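Local coordinates for protein monoacylglycerol lipase (Palaeococcus ferrophilus, PDB 6QE2) that hydrolyses monoacylglycerols, releasing a fatty acid and glycerol, and probably does so with the serine-nucleophile chemistry of the alpha/beta-hydrolase fold, at residues Asp71-Ile74 with Glu75-Glu79; Leu148-Asn152 with Pro153-Lys157; Arg247-Val250 with Glu251-Ser255. All blocks are in the same frame, centred on the assembly; numbering follows the deposited sequence.

Interaction 1: Asp71-Ile74 with Glu75-Glu79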
loop_
_atom_site.group_PDB
_atom_site.type_symbol
_atom_site.label_atom_id
_atom_site.label_comp_id
_atom_site.label_asym_id
_atom_site.label_seq_id
_atom_site.Cartn_x
_atom_site.Cartn_y
_atom_site.Cartn_z
ATOM N N ASP A 71 -4.397 6.201 12.460
ATOM C CA ASP A 71 -4.366 7.024 13.661
ATOM C C ASP A 71 -4.920 6.222 14.832
ATOM O O ASP A 71 -4.323 6.161 15.884
ATOM C CB ASP A 71 -5.247 8.260 13.499
ATOM C CG ASP A 71 -4.599 9.354 12.697
ATOM O OD1 ASP A 71 -3.371 9.375 12.555
ATOM O OD2 ASP A 71 -5.343 10.218 12.216
ATOM N N SER A 72 -6.089 5.631 14.628
ATOM C CA SER A 72 -6.748 4.819 15.634
ATOM C C SER A 72 -5.905 3.625 16.063
ATOM O O SER A 72 -5.876 3.286 17.230
ATOM C CB SER A 72 -8.119 4.353 15.137
ATOM O OG SER A 72 -8.032 3.196 14.340
ATOM N N ILE A 73 -5.224 2.989 15.119
ATOM C CA ILE A 73 -4.388 1.846 15.464
ATOM C C ILE A 73 -3.210 2.286 16.321
ATOM O O ILE A 73 -2.848 1.611 17.292
ATOM C CB ILE A 73 -3.923 1.129 14.182
ATOM C CG1 ILE A 73 -5.119 0.494 13.463
ATOM C CG2 ILE A 73 -2.862 0.080 14.507
ATOM C CD1 ILE A 73 -4.784 -0.023 12.069
ATOM N N ILE A 74 -2.582 3.415 15.976
ATOM C CA ILE A 74 -1.458 3.903 16.771
ATOM C C ILE A 74 -1.924 4.299 18.173
ATOM O O ILE A 74 -1.221 4.064 19.163
ATOM C CB ILE A 74 -0.747 5.056 16.039
ATOM C CG1 ILE A 74 -0.064 4.528 14.775
ATOM C CG2 ILE A 74 0.283 5.731 16.934
ATOM C CD1 ILE A 74 0.576 5.605 13.933
ATOM N N GLU A 75 -3.122 4.880 18.284
ATOM C CA GLU A 75 -3.665 5.185 19.611
ATOM C C GLU A 75 -3.891 3.914 20.423
ATOM O O GLU A 75 -3.606 3.876 21.627
ATOM C CB GLU A 75 -4.991 5.940 19.485
ATOM C CG GLU A 75 -5.555 6.379 20.847
ATOM C CD GLU A 75 -6.833 7.195 20.751
ATOM O OE1 GLU A 75 -6.843 8.276 20.127
ATOM O OE2 GLU A 75 -7.840 6.751 21.348
ATOM N N GLU A 76 -4.411 2.864 19.780
ATOM C CA GLU A 76 -4.647 1.598 20.468
ATOM C C GLU A 76 -3.345 0.961 20.932
ATOM O O GLU A 76 -3.265 0.425 22.045
ATOM C CB GLU A 76 -5.396 0.640 19.543
ATOM C CG GLU A 76 -5.585 -0.760 20.112
ATOM C CD GLU A 76 -6.173 -1.719 19.096
ATOM O OE1 GLU A 76 -6.628 -1.246 18.030
ATOM O OE2 GLU A 76 -6.184 -2.940 19.361
ATOM N N LEU A 77 -2.312 1.001 20.087
ATOM C CA LEU A 77 -1.053 0.348 20.420
ATOM C C LEU A 77 -0.284 1.099 21.495
ATOM O O LEU A 77 0.468 0.479 22.259
ATOM C CB LEU A 77 -0.183 0.209 19.169
ATOM C CG LEU A 77 -0.718 -0.731 18.089
ATOM C CD1 LEU A 77 0.193 -0.740 16.861
ATOM C CD2 LEU A 77 -0.925 -2.129 18.640
ATOM N N GLY A 78 -0.421 2.416 21.537
ATOM C CA GLY A 78 0.267 3.203 22.544
ATOM C C GLY A 78 1.744 3.389 22.266
ATOM O O GLY A 78 2.492 3.839 23.127
ATOM N N GLU A 79 2.194 3.083 21.026
ATOM C CA GLU A 79 3.601 3.234 20.686
ATOM C C GLU A 79 3.702 3.463 19.189
ATOM O O GLU A 79 2.722 3.266 18.467
ATOM C CB GLU A 79 4.408 2.012 21.128
ATOM C CG GLU A 79 3.999 0.746 20.458
ATOM C CD GLU A 79 4.805 -0.441 20.978
ATOM O OE1 GLU A 79 4.546 -0.873 22.113
ATOM O OE2 GLU A 79 5.715 -0.941 20.238
#
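The last two turns of helix 63-77, which packs on the mixed central sheet of the alpha/beta-hydrolase fold, bring Ile73 against Leu77 and end at Gly78. Four successive i to i+4 backbone bonds run through them. Glu75 N donates to Asp71 O at 3.0 Å, Glu76 N to Ser72 O and Leu77 N to Ile73 O; the last, Gly78 N to Ile74 O at 3.0 Å, comes from a residue that has already left helical geometry, its phi being positive (76°). The left-handed backbone of Gly78 turns the chain out of the helix toward strand 82-86.

Ile73 and Leu77 lie side by side and point the same way, CG2 of Ile73 reaching CD1 of Leu77 at 3.9 Å. Leu77 CG is set beside its own backbone N (chi1 -66°), which brings CG within 3.3 Å of Ile73 O and lays the methylated end along the preceding turn. This apolar ridge faces the sheet: Ile73 touches Val17, Tyr44 and Phe46, and Leu77 touches Trp15 and Tyr44. One residue on, Ile74 meets the departing chain, its CG2 lying 3.8 Å from Glu79 O, while its side chain also touches Pro81 and Lys103.

Two carboxylates have partners off the helix. Asp71 OD2 forms a salt bridge with Arg100 and OD1 a hydrogen bond with Tyr96, while Glu76 OE1 is hydrogen-bonded to Tyr44 OH. Hydrocarbon thus covers the sheet side, and these partners would probably favour the charged form of both carboxylates.

Interaction 2: Leu148-Asn152 with Pro153-Lys157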
loop_
_atom_site.group_PDB
_atom_site.type_symbol
_atom_site.label_atom_id
_atom_site.label_comp_id
_atom_site.label_asym_id
_atom_site.label_seq_id
_atom_site.Cartn_x
_atom_site.Cartn_y
_atom_site.Cartn_z
ATOM N N LEU A 148 -1.383 -8.297 -15.341
ATOM C CA LEU A 148 -0.290 -7.367 -15.099
ATOM C C LEU A 148 0.161 -7.364 -13.644
ATOM O O LEU A 148 1.082 -6.617 -13.296
ATOM C CB LEU A 148 -0.732 -5.956 -15.495
ATOM C CG LEU A 148 -0.885 -5.677 -16.990
ATOM C CD1 LEU A 148 -1.311 -4.232 -17.221
ATOM C CD2 LEU A 148 0.383 -6.020 -17.757
ATOM N N LEU A 149 -0.464 -8.178 -12.793
ATOM C CA LEU A 149 -0.130 -8.179 -11.372
ATOM C C LEU A 149 1.171 -8.912 -11.077
ATOM O O LEU A 149 1.965 -8.454 -10.249
ATOM C CB LEU A 149 -1.265 -8.812 -10.571
ATOM C CG LEU A 149 -2.553 -8.003 -10.463
ATOM C CD1 LEU A 149 -3.619 -8.872 -9.829
ATOM C CD2 LEU A 149 -2.323 -6.751 -9.639
ATOM N N SER A 150 1.408 -10.046 -11.733
ATOM C CA SER A 150 2.505 -10.914 -11.338
ATOM C C SER A 150 2.941 -11.778 -12.509
ATOM O O SER A 150 2.113 -12.206 -13.317
ATOM C CB SER A 150 2.097 -11.812 -10.162
ATOM O OG SER A 150 3.114 -12.755 -9.865
ATOM N N ARG A 151 4.249 -12.033 -12.585
ATOM C CA ARG A 151 4.778 -13.012 -13.524
ATOM C C ARG A 151 4.437 -14.447 -13.132
ATOM O O ARG A 151 4.689 -15.362 -13.923
ATOM C CB ARG A 151 6.291 -12.840 -13.645
ATOM C CG ARG A 151 6.691 -11.505 -14.244
ATOM C CD ARG A 151 8.145 -11.493 -14.670
ATOM N NE ARG A 151 9.057 -11.618 -13.537
ATOM C CZ ARG A 151 10.380 -11.608 -13.649
ATOM N NH1 ARG A 151 10.948 -11.477 -14.848
ATOM N NH2 ARG A 151 11.138 -11.725 -12.565
ATOM N N ASN A 152 3.881 -14.661 -11.938
ATOM C CA ASN A 152 3.471 -15.987 -11.491
ATOM C C ASN A 152 2.032 -16.229 -11.927
ATOM O O ASN A 152 1.117 -15.597 -11.379
ATOM C CB ASN A 152 3.599 -16.091 -9.973
ATOM C CG ASN A 152 3.235 -17.467 -9.425
ATOM O OD1 ASN A 152 2.582 -18.277 -10.081
ATOM N ND2 ASN A 152 3.668 -17.731 -8.198
ATOM N N PRO A 153 1.810 -17.103 -12.892
ATOM C CA PRO A 153 0.449 -17.338 -13.373
ATOM C C PRO A 153 -0.492 -17.874 -12.297
ATOM O O PRO A 153 -1.672 -17.568 -12.324
ATOM C CB PRO A 153 0.645 -18.348 -14.502
ATOM C CG PRO A 153 1.947 -18.998 -14.208
ATOM C CD PRO A 153 2.796 -17.942 -13.583
ATOM N N ASP A 154 0.032 -18.651 -11.359
ATOM C CA ASP A 154 -0.781 -19.208 -10.290
ATOM C C ASP A 154 -1.218 -18.121 -9.305
ATOM O O ASP A 154 -2.286 -18.198 -8.713
ATOM C CB ASP A 154 -0.030 -20.326 -9.574
ATOM C CG ASP A 154 0.119 -21.569 -10.432
ATOM O OD1 ASP A 154 1.236 -22.120 -10.489
ATOM O OD2 ASP A 154 -0.876 -21.994 -11.053
ATOM N N ALA A 155 -0.384 -17.107 -9.142
ATOM C CA ALA A 155 -0.709 -15.998 -8.262
ATOM C C ALA A 155 -1.840 -15.198 -8.881
ATOM O O ALA A 155 -2.736 -14.748 -8.187
ATOM C CB ALA A 155 0.505 -15.118 -8.051
ATOM N N VAL A 156 -1.790 -15.036 -10.198
ATOM C CA VAL A 156 -2.808 -14.293 -10.909
ATOM C C VAL A 156 -4.129 -15.018 -10.803
ATOM O O VAL A 156 -5.153 -14.415 -10.548
ATOM C CB VAL A 156 -2.456 -14.124 -12.388
ATOM C CG1 VAL A 156 -3.634 -13.549 -13.145
ATOM C CG2 VAL A 156 -1.240 -13.235 -12.538
ATOM N N LYS A 157 -4.086 -16.327 -10.980
ATOM C CA LYS A 157 -5.278 -17.148 -10.893
ATOM C C LYS A 157 -5.904 -17.065 -9.504
ATOM O O LYS A 157 -7.111 -16.970 -9.370
ATOM C CB LYS A 157 -4.939 -18.590 -11.246
ATOM C CG LYS A 157 -6.057 -19.577 -11.006
ATOM C CD LYS A 157 -5.689 -20.927 -11.588
ATOM C CE LYS A 157 -6.372 -22.042 -10.830
ATOM N NZ LYS A 157 -7.783 -22.182 -11.272
#
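Both oxygens of Asn152, OD1 of its side chain and O of its backbone, receive N-H groups from the first turn of helix 153-161, and Ala155 N is shared between them. Asn152 is the N-cap. Its OD1 accepts from Asp154 N at 2.9 Å, with the donor tilted 32° from the amide's carbonyl plane, and more weakly from Ala155 N at 3.3 Å. The backbone O takes a regular bond from Val156 N at 3.2 Å, besides a weak one from Ala155 N.

CG stands anti to the asparagine's own backbone N (chi1 -178°), and this carries OD1 over the start of the helix. Pro153, with no N-H to give, fills the first helical position. Asn152 CB packs on Ala155 CB at 3.8 Å, and ND2, on the other branch of the amide, donates to Glu237 O, so both ends of the amide are used and its rotation is fixed.

An ST turn leads into the cap: Ser150 OG accepts from Asn152 N at 2.9 Å, nearly straight at 163°. Val156 CG2 fits against the backbone of this approach, 3.6 Å from Ser150 O. The Ser150 side chain lies near, without touching, the probable Ser87-His233-Asp203 triad.

The loop between strand 139-141 and helix 153-161 thus ends in a serine turn and an asparagine cap. It is fastened to the loop after strand 223-228 by a backbone hydrogen bond between Leu149 and Glu234 and by salt bridges from Arg151 to Asp238 and Glu240.

Interaction 3: Arg247-Val250 with Glu251-Ser255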
loop_
_atom_site.group_PDB
_atom_site.type_symbol
_atom_site.label_atom_id
_atom_site.label_comp_id
_atom_site.label_asym_id
_atom_site.label_seq_id
_atom_site.Cartn_x
_atom_site.Cartn_y
_atom_site.Cartn_z
ATOM N N ARG A 247 12.649 -11.100 2.119
ATOM C CA ARG A 247 13.860 -11.006 2.925
ATOM C C ARG A 247 14.339 -9.571 3.123
ATOM O O ARG A 247 14.766 -9.203 4.211
ATOM C CB ARG A 247 14.976 -11.868 2.331
ATOM C CG ARG A 247 16.293 -11.773 3.081
ATOM C CD ARG A 247 17.186 -12.974 2.810
ATOM N NE ARG A 247 17.273 -13.294 1.390
ATOM C CZ ARG A 247 16.632 -14.304 0.809
ATOM N NH1 ARG A 247 15.858 -15.105 1.529
ATOM N NH2 ARG A 247 16.770 -14.517 -0.492
ATOM N N ALA A 248 14.265 -8.764 2.070
ATOM C CA ALA A 248 14.698 -7.375 2.154
ATOM C C ALA A 248 13.842 -6.591 3.123
ATOM O O ALA A 248 14.327 -5.770 3.856
ATOM C CB ALA A 248 14.654 -6.715 0.793
ATOM N N ILE A 249 12.548 -6.840 3.090
ATOM C CA ILE A 249 11.646 -6.149 3.976
ATOM C C ILE A 249 11.971 -6.493 5.422
ATOM O O ILE A 249 12.159 -5.622 6.241
ATOM C CB ILE A 249 10.194 -6.514 3.654
ATOM C CG1 ILE A 249 9.784 -5.858 2.344
ATOM C CG2 ILE A 249 9.267 -6.078 4.765
ATOM C CD1 ILE A 249 8.675 -6.578 1.631
ATOM N N VAL A 250 12.058 -7.778 5.723
ATOM C CA VAL A 250 12.351 -8.201 7.081
ATOM C C VAL A 250 13.696 -7.677 7.554
ATOM O O VAL A 250 13.807 -7.141 8.634
ATOM C CB VAL A 250 12.296 -9.723 7.242
ATOM C CG1 VAL A 250 12.641 -10.111 8.664
ATOM C CG2 VAL A 250 10.917 -10.238 6.888
ATOM N N GLU A 251 14.719 -7.832 6.733
ATOM C CA GLU A 251 16.044 -7.353 7.114
ATOM C C GLU A 251 16.040 -5.857 7.394
ATOM O O GLU A 251 16.660 -5.401 8.361
ATOM C CB GLU A 251 17.070 -7.693 6.030
ATOM C CG GLU A 251 17.433 -9.168 5.975
ATOM C CD GLU A 251 18.546 -9.475 4.988
ATOM O OE1 GLU A 251 19.061 -8.534 4.344
ATOM O OE2 GLU A 251 18.906 -10.663 4.858
ATOM N N TRP A 252 15.353 -5.069 6.557
ATOM C CA TRP A 252 15.299 -3.629 6.785
ATOM C C TRP A 252 14.603 -3.310 8.103
ATOM O O TRP A 252 15.070 -2.464 8.877
ATOM C CB TRP A 252 14.581 -2.949 5.615
ATOM C CG TRP A 252 14.635 -1.446 5.604
ATOM C CD1 TRP A 252 15.540 -0.668 4.945
ATOM C CD2 TRP A 252 13.721 -0.541 6.242
ATOM N NE1 TRP A 252 15.265 0.662 5.146
ATOM C CE2 TRP A 252 14.152 0.769 5.938
ATOM C CE3 TRP A 252 12.590 -0.710 7.050
ATOM C CZ2 TRP A 252 13.491 1.903 6.407
ATOM C CZ3 TRP A 252 11.931 0.416 7.514
ATOM C CH2 TRP A 252 12.383 1.707 7.193
ATOM N N LEU A 253 13.491 -3.991 8.386
ATOM C CA LEU A 253 12.775 -3.739 9.630
ATOM C C LEU A 253 13.606 -4.159 10.838
ATOM O O LEU A 253 13.661 -3.439 11.840
ATOM C CB LEU A 253 11.431 -4.462 9.608
ATOM C CG LEU A 253 10.443 -3.790 8.645
ATOM C CD1 LEU A 253 9.263 -4.702 8.382
ATOM C CD2 LEU A 253 9.979 -2.449 9.211
ATOM N N VAL A 254 14.271 -5.313 10.749
ATOM C CA VAL A 254 15.137 -5.771 11.833
ATOM C C VAL A 254 16.252 -4.759 12.084
ATOM O O VAL A 254 16.531 -4.380 13.229
ATOM C CB VAL A 254 15.701 -7.168 11.517
ATOM C CG1 VAL A 254 16.855 -7.504 12.450
ATOM C CG2 VAL A 254 14.611 -8.223 11.638
ATOM N N SER A 255 16.896 -4.287 11.013
ATOM C CA SER A 255 18.002 -3.353 11.185
ATOM C C SER A 255 17.549 -2.006 11.735
ATOM O O SER A 255 18.368 -1.285 12.313
ATOM C CB SER A 255 18.751 -3.160 9.862
ATOM O OG SER A 255 18.021 -2.351 8.956
#
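Four i to i+4 bonds, from Glu251 N to Arg247 O through Val254 N to Val250 O (2.8 Å, N-H...O 168°), carry an unbroken alpha-helix through both segments. This is the middle and end of helix 242-256, the C-terminal helix of the alpha/beta-hydrolase fold, which lies on the central sheet.

Its inner face is apolar. Ile249 and Leu253 run side by side, CG2 to CD1 at 3.9 Å, and pack on Phe84 and Phe82 respectively; both also reach helix 30-38. Farther round, Val250 CG1 meets Val254 CG2 obliquely at 4.0 Å. The indole of Trp252 leads away from the preceding turn to Leu196 and Phe82, with CD2 of Leu253 in plane at its edge, and the indole ring stacks with His256.

On the outer face Arg247 and Glu251 lie alongside each other without a salt bridge: the charged atoms NE and OE2 stay 4.6 Å apart, and the guanidinium goes to Glu243 through NH1. The arginine chain is bent at chi3. Its guanidinium and the carboxylate are turned 54° apart. Glu251 CG stands beside its own backbone N (chi1 -73°) and the chain runs extended from there, ending with OE2 3.3 Å from aliphatic Arg247 CG.

From the N terminus, interaction 1 comes first, at the end of helix 63-77; interaction 2 follows at the start of helix 153-161, and interaction 3 lies on helix 242-256 near the C terminus. Each is local, joining adjoining residues of one helix or its cap, so none closes a long loop and the three stand in series without nesting or crossing. Interactions 1 and 3 both belong to helices packed on the central sheet, their centres about 23 Å apart. Interaction 2, its centre about 35 Å from that of interaction 1 and across the chain's centre, joins the loop after strand 139-141 to helix 153-161, and outside partners of that loop reach the loop following strand 223-228.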